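Local coordinates for protein transcriptional repressor of the blcABC operon (Agrobacterium tumefaciens, PDB 3MQ0) that represses transcription of the blcABC operon, probably by binding DNA through its helix-turn-helix domain, and is regulated via oligomerization, at residues T120-V125 and I134-S139; M218-A223 and A237-R242. All blocks are in the same frame, centred on the assembly; numbering follows the deposited sequence.

Both contacts are antiparallel pairings within one six-stranded sheet, the core of the GAF-type C-terminal domain of this IclR-family repressor. Contact 1 closes first along the chain, joining strands 120-127 and 130-137 of one hairpin; contact 2 follows, joining 218-226 and 232-241 of a second. Their centres lie about 11 Å apart, as strand 120-127 runs beside strand 232-241 in the middle of the sheet. T122 N lies 2.9 Å from A237 O, and T120 O is equally far from S239 N, probable hydrogen bonds that stitch the hairpins together. Strands more than a hundred residues apart in sequence thus lie side by side in one sheet, against which helices 102-110 and 247-267 pack.

Contact 1 of 2, residues T120-V125 and I134-S139; sequences TVTLTV and IGCRNS
Strands 120-125 and 134-137 run antiparallel, and the pairing is tightest in hydrogen bonds at V121 and R137: R137 N gives to V121 O at 2.7 Å, nearly along the C=O axis, and V121 N gives back to R137 O. Toward the turn the regular spacing breaks. L123 O takes two donors, I134 N at 2.8 Å and G135 N at 3.2 Å, so two residues of one strand face a single residue of the other. I134 is the residue to follow outward. Its CB only comes near L123 O, and chi1 of 60° puts CG1 in the crowded position between backbone N and carbonyl carbon. From there CG1 lies 3.4 Å from L123 O and also touches L123 CD2. With chi2 extended at 168°, CD1 reaches L123 CD2 at 3.7 Å and V125 CG1 at 3.8 Å, crossing the valine at about a right angle. At the other end, R137 bends at chi3 (82°) so that V121 CG2 lies 3.8 Å from NH2, over one face of the guanidinium and offset toward its rim, while NH2 itself bonds to Y119 O. Beyond the strand, S139 OG and T120 OG1 share a hydrogen bond of 3.0 Å. V121 and L123 pack on F106 of helix 102-110. The doubled acceptor at L123 marks a classic beta bulge in a hairpin of the GAF-fold sheet.

Contact 2 of 2, residues M218-A223 and A237-R242; sequences MLCIGA and AISLIR
L219 and L240 run alongside each other in the same direction, yet they get there by different torsions. L219 has CG anti to its backbone N (chi1 158°); L240 holds CG in the crowded position between N and carbonyl carbon, with chi2 at an unusual 149°. L219 CD2 thus meets L240 CD1 at 4.0 Å, while L240 CD2 rests against L219 O. The isoleucine pair repeats the contrast: I238 CG1 takes the crowded position and comes 3.9 Å from I221 CB, whereas I221 swings CG1 anti to its carbonyl carbon, bringing the two CD1 methyls to 4.1 Å. These four residues share one face of the sheet, where helix 247-267 of the GAF-type domain covers L219 through I250 and I221 through L253. The same four residues form the two hydrogen-bonded antiparallel pairs, through L219 N to L240 O, L240 N to L219 O, I221 N to I238 O and I238 N to I221 O, all 2.9 Å; that from L219 N is the straightest, at 172°. C220 and S239, a non-hydrogen-bonded pair on the other face, both turn their tips anti to the carbonyl carbon, which leaves C220 SG 3.2 Å from S239 OG. Where strand 237-241 ends, R242 lays its CB 3.9 Å from L219 CB, then bends at chi2 and chi3 as its NH2 turns to hydrogen-bond A245 O.

Contact 1 of 2, residues T120-V125 and I134-S139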
# COMPACT_ATOMS: atom_id res chain seq x y z
N THR B 120 -9.00 -4.03 33.02
CA THR B 120 -7.75 -3.44 32.59
C THR B 120 -7.46 -3.97 31.19
O THR B 120 -7.53 -5.17 30.95
CB THR B 120 -6.61 -3.83 33.53
OG1 THR B 120 -6.84 -3.22 34.81
CG2 THR B 120 -5.27 -3.36 32.97
N VAL B 121 -7.12 -3.08 30.26
CA VAL B 121 -6.90 -3.50 28.87
C VAL B 121 -5.50 -3.11 28.46
O VAL B 121 -5.07 -1.98 28.69
CB VAL B 121 -7.87 -2.78 27.92
CG1 VAL B 121 -7.80 -3.40 26.52
CG2 VAL B 121 -9.28 -2.84 28.47
N THR B 122 -4.77 -4.05 27.85
CA THR B 122 -3.40 -3.79 27.43
C THR B 122 -3.27 -3.97 25.93
O THR B 122 -4.05 -4.67 25.31
CB THR B 122 -2.41 -4.74 28.12
OG1 THR B 122 -2.83 -6.09 27.90
CG2 THR B 122 -2.38 -4.49 29.61
N LEU B 123 -2.26 -3.31 25.37
CA LEU B 123 -1.95 -3.40 23.95
C LEU B 123 -0.46 -3.69 23.88
O LEU B 123 0.34 -2.97 24.49
CB LEU B 123 -2.21 -2.06 23.27
CG LEU B 123 -1.88 -1.93 21.78
CD1 LEU B 123 -2.86 -2.77 20.98
CD2 LEU B 123 -1.92 -0.45 21.34
N THR B 124 -0.09 -4.72 23.13
CA THR B 124 1.30 -5.14 23.07
C THR B 124 1.76 -5.41 21.65
O THR B 124 0.94 -5.60 20.75
CB THR B 124 1.53 -6.44 23.84
OG1 THR B 124 0.87 -7.51 23.14
CG2 THR B 124 1.00 -6.34 25.26
N VAL B 125 3.07 -5.44 21.46
CA VAL B 125 3.66 -5.94 20.22
C VAL B 125 4.63 -7.03 20.59
O VAL B 125 5.13 -7.02 21.70
CB VAL B 125 4.40 -4.85 19.45
CG1 VAL B 125 3.43 -3.74 19.02
CG2 VAL B 125 5.52 -4.26 20.30
N ILE B 134 2.69 -1.41 24.89
CA ILE B 134 2.70 -0.08 24.28
C ILE B 134 1.48 0.75 24.62
O ILE B 134 1.45 1.96 24.36
CB ILE B 134 2.88 -0.14 22.76
CG1 ILE B 134 1.74 -0.92 22.10
CG2 ILE B 134 4.22 -0.79 22.42
CD1 ILE B 134 1.70 -0.77 20.57
N GLY B 135 0.46 0.12 25.19
CA GLY B 135 -0.73 0.83 25.64
C GLY B 135 -1.36 0.13 26.82
O GLY B 135 -1.23 -1.09 26.96
N CYS B 136 -2.02 0.89 27.69
CA CYS B 136 -2.67 0.30 28.85
C CYS B 136 -3.78 1.20 29.36
O CYS B 136 -3.53 2.37 29.66
CB CYS B 136 -1.66 0.03 29.97
SG CYS B 136 -2.39 -0.75 31.47
N ARG B 137 -5.00 0.66 29.45
CA ARG B 137 -6.10 1.40 30.05
C ARG B 137 -6.49 0.71 31.36
O ARG B 137 -6.99 -0.41 31.37
CB ARG B 137 -7.30 1.53 29.10
CG ARG B 137 -8.39 2.48 29.65
CD ARG B 137 -9.69 2.45 28.86
NE ARG B 137 -10.62 1.35 29.17
CZ ARG B 137 -10.59 0.59 30.26
NH1 ARG B 137 -9.69 0.79 31.21
NH2 ARG B 137 -11.47 -0.38 30.40
N ASN B 138 -6.21 1.38 32.49
CA ASN B 138 -6.40 0.79 33.81
C ASN B 138 -7.86 0.70 34.24
O ASN B 138 -8.71 1.39 33.69
CB ASN B 138 -5.61 1.56 34.86
CG ASN B 138 -4.13 1.29 34.75
OD1 ASN B 138 -3.35 2.18 34.41
ND2 ASN B 138 -3.73 0.05 35.01
N SER B 139 -8.12 -0.14 35.24
CA SER B 139 -9.48 -0.32 35.77
C SER B 139 -9.45 -0.57 37.26
O SER B 139 -8.40 -0.44 37.91
CB SER B 139 -10.16 -1.51 35.11
OG SER B 139 -9.67 -2.72 35.66

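Contact 2 of 2, residues M218-A223 and A237-R242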
# COMPACT_ATOMS: atom_id res chain seq x y z
N MET B 218 -4.56 -13.93 38.49
CA MET B 218 -4.86 -13.04 37.38
C MET B 218 -5.18 -13.85 36.15
O MET B 218 -4.42 -14.75 35.77
CB MET B 218 -3.70 -12.09 37.07
CG MET B 218 -3.97 -11.15 35.89
SD MET B 218 -2.75 -9.82 35.63
CE MET B 218 -1.37 -10.75 35.01
N LEU B 219 -6.30 -13.53 35.51
CA LEU B 219 -6.70 -14.16 34.26
C LEU B 219 -6.72 -13.11 33.15
O LEU B 219 -7.27 -12.03 33.35
CB LEU B 219 -8.09 -14.77 34.45
CG LEU B 219 -8.89 -15.00 33.18
CD1 LEU B 219 -8.42 -16.28 32.58
CD2 LEU B 219 -10.38 -15.07 33.52
N CYS B 220 -6.10 -13.40 32.01
CA CYS B 220 -6.16 -12.51 30.86
C CYS B 220 -6.76 -13.21 29.64
O CYS B 220 -6.60 -14.42 29.46
CB CYS B 220 -4.78 -11.96 30.49
SG CYS B 220 -3.86 -11.32 31.91
N ILE B 221 -7.42 -12.43 28.81
CA ILE B 221 -8.02 -12.92 27.57
C ILE B 221 -7.47 -12.06 26.44
O ILE B 221 -7.53 -10.83 26.54
CB ILE B 221 -9.54 -12.76 27.63
CG1 ILE B 221 -10.06 -13.48 28.89
CG2 ILE B 221 -10.18 -13.31 26.38
CD1 ILE B 221 -11.51 -13.17 29.22
N GLY B 222 -6.95 -12.69 25.38
CA GLY B 222 -6.28 -11.93 24.33
C GLY B 222 -6.86 -12.10 22.94
O GLY B 222 -7.49 -13.11 22.66
N ALA B 223 -6.65 -11.10 22.08
CA ALA B 223 -7.04 -11.20 20.68
C ALA B 223 -6.04 -10.46 19.79
O ALA B 223 -5.29 -9.61 20.26
CB ALA B 223 -8.44 -10.61 20.47
N ALA B 237 -5.46 -7.35 25.19
CA ALA B 237 -5.94 -8.29 26.21
C ALA B 237 -6.73 -7.57 27.28
O ALA B 237 -6.49 -6.40 27.55
CB ALA B 237 -4.76 -9.05 26.85
N ILE B 238 -7.64 -8.28 27.91
CA ILE B 238 -8.23 -7.76 29.13
C ILE B 238 -7.74 -8.64 30.27
O ILE B 238 -7.47 -9.83 30.08
CB ILE B 238 -9.76 -7.74 29.08
CG1 ILE B 238 -10.31 -9.15 28.85
CG2 ILE B 238 -10.24 -6.79 27.97
CD1 ILE B 238 -11.82 -9.17 28.62
N SER B 239 -7.62 -8.06 31.45
CA SER B 239 -7.21 -8.73 32.66
C SER B 239 -8.27 -8.61 33.75
O SER B 239 -8.82 -7.60 33.91
CB SER B 239 -5.94 -8.09 33.19
OG SER B 239 -4.90 -8.29 32.30
N LEU B 240 -8.48 -9.68 34.48
CA LEU B 240 -9.44 -9.65 35.58
C LEU B 240 -9.04 -10.66 36.63
O LEU B 240 -8.12 -11.46 36.43
CB LEU B 240 -10.86 -9.94 35.08
CG LEU B 240 -11.03 -11.22 34.26
CD1 LEU B 240 -12.41 -11.80 34.46
CD2 LEU B 240 -10.78 -10.94 32.78
N ILE B 241 -9.73 -10.63 37.77
CA ILE B 241 -9.51 -11.61 38.82
C ILE B 241 -10.13 -12.95 38.42
O ILE B 241 -11.34 -13.03 38.16
CB ILE B 241 -10.11 -11.13 40.15
CG1 ILE B 241 -9.43 -9.84 40.60
CG2 ILE B 241 -9.99 -12.22 41.21
CD1 ILE B 241 -7.93 -9.99 40.81
N ARG B 242 -9.31 -14.00 38.38
CA ARG B 242 -9.74 -15.32 37.91
C ARG B 242 -10.92 -15.88 38.71
O ARG B 242 -11.90 -16.35 38.13
CB ARG B 242 -8.57 -16.30 37.96
CG ARG B 242 -8.95 -17.74 38.32
CD ARG B 242 -9.34 -18.58 37.09
NE ARG B 242 -10.76 -18.50 36.77
CZ ARG B 242 -11.38 -19.32 35.92
NH1 ARG B 242 -10.69 -20.28 35.30
NH2 ARG B 242 -12.68 -19.19 35.68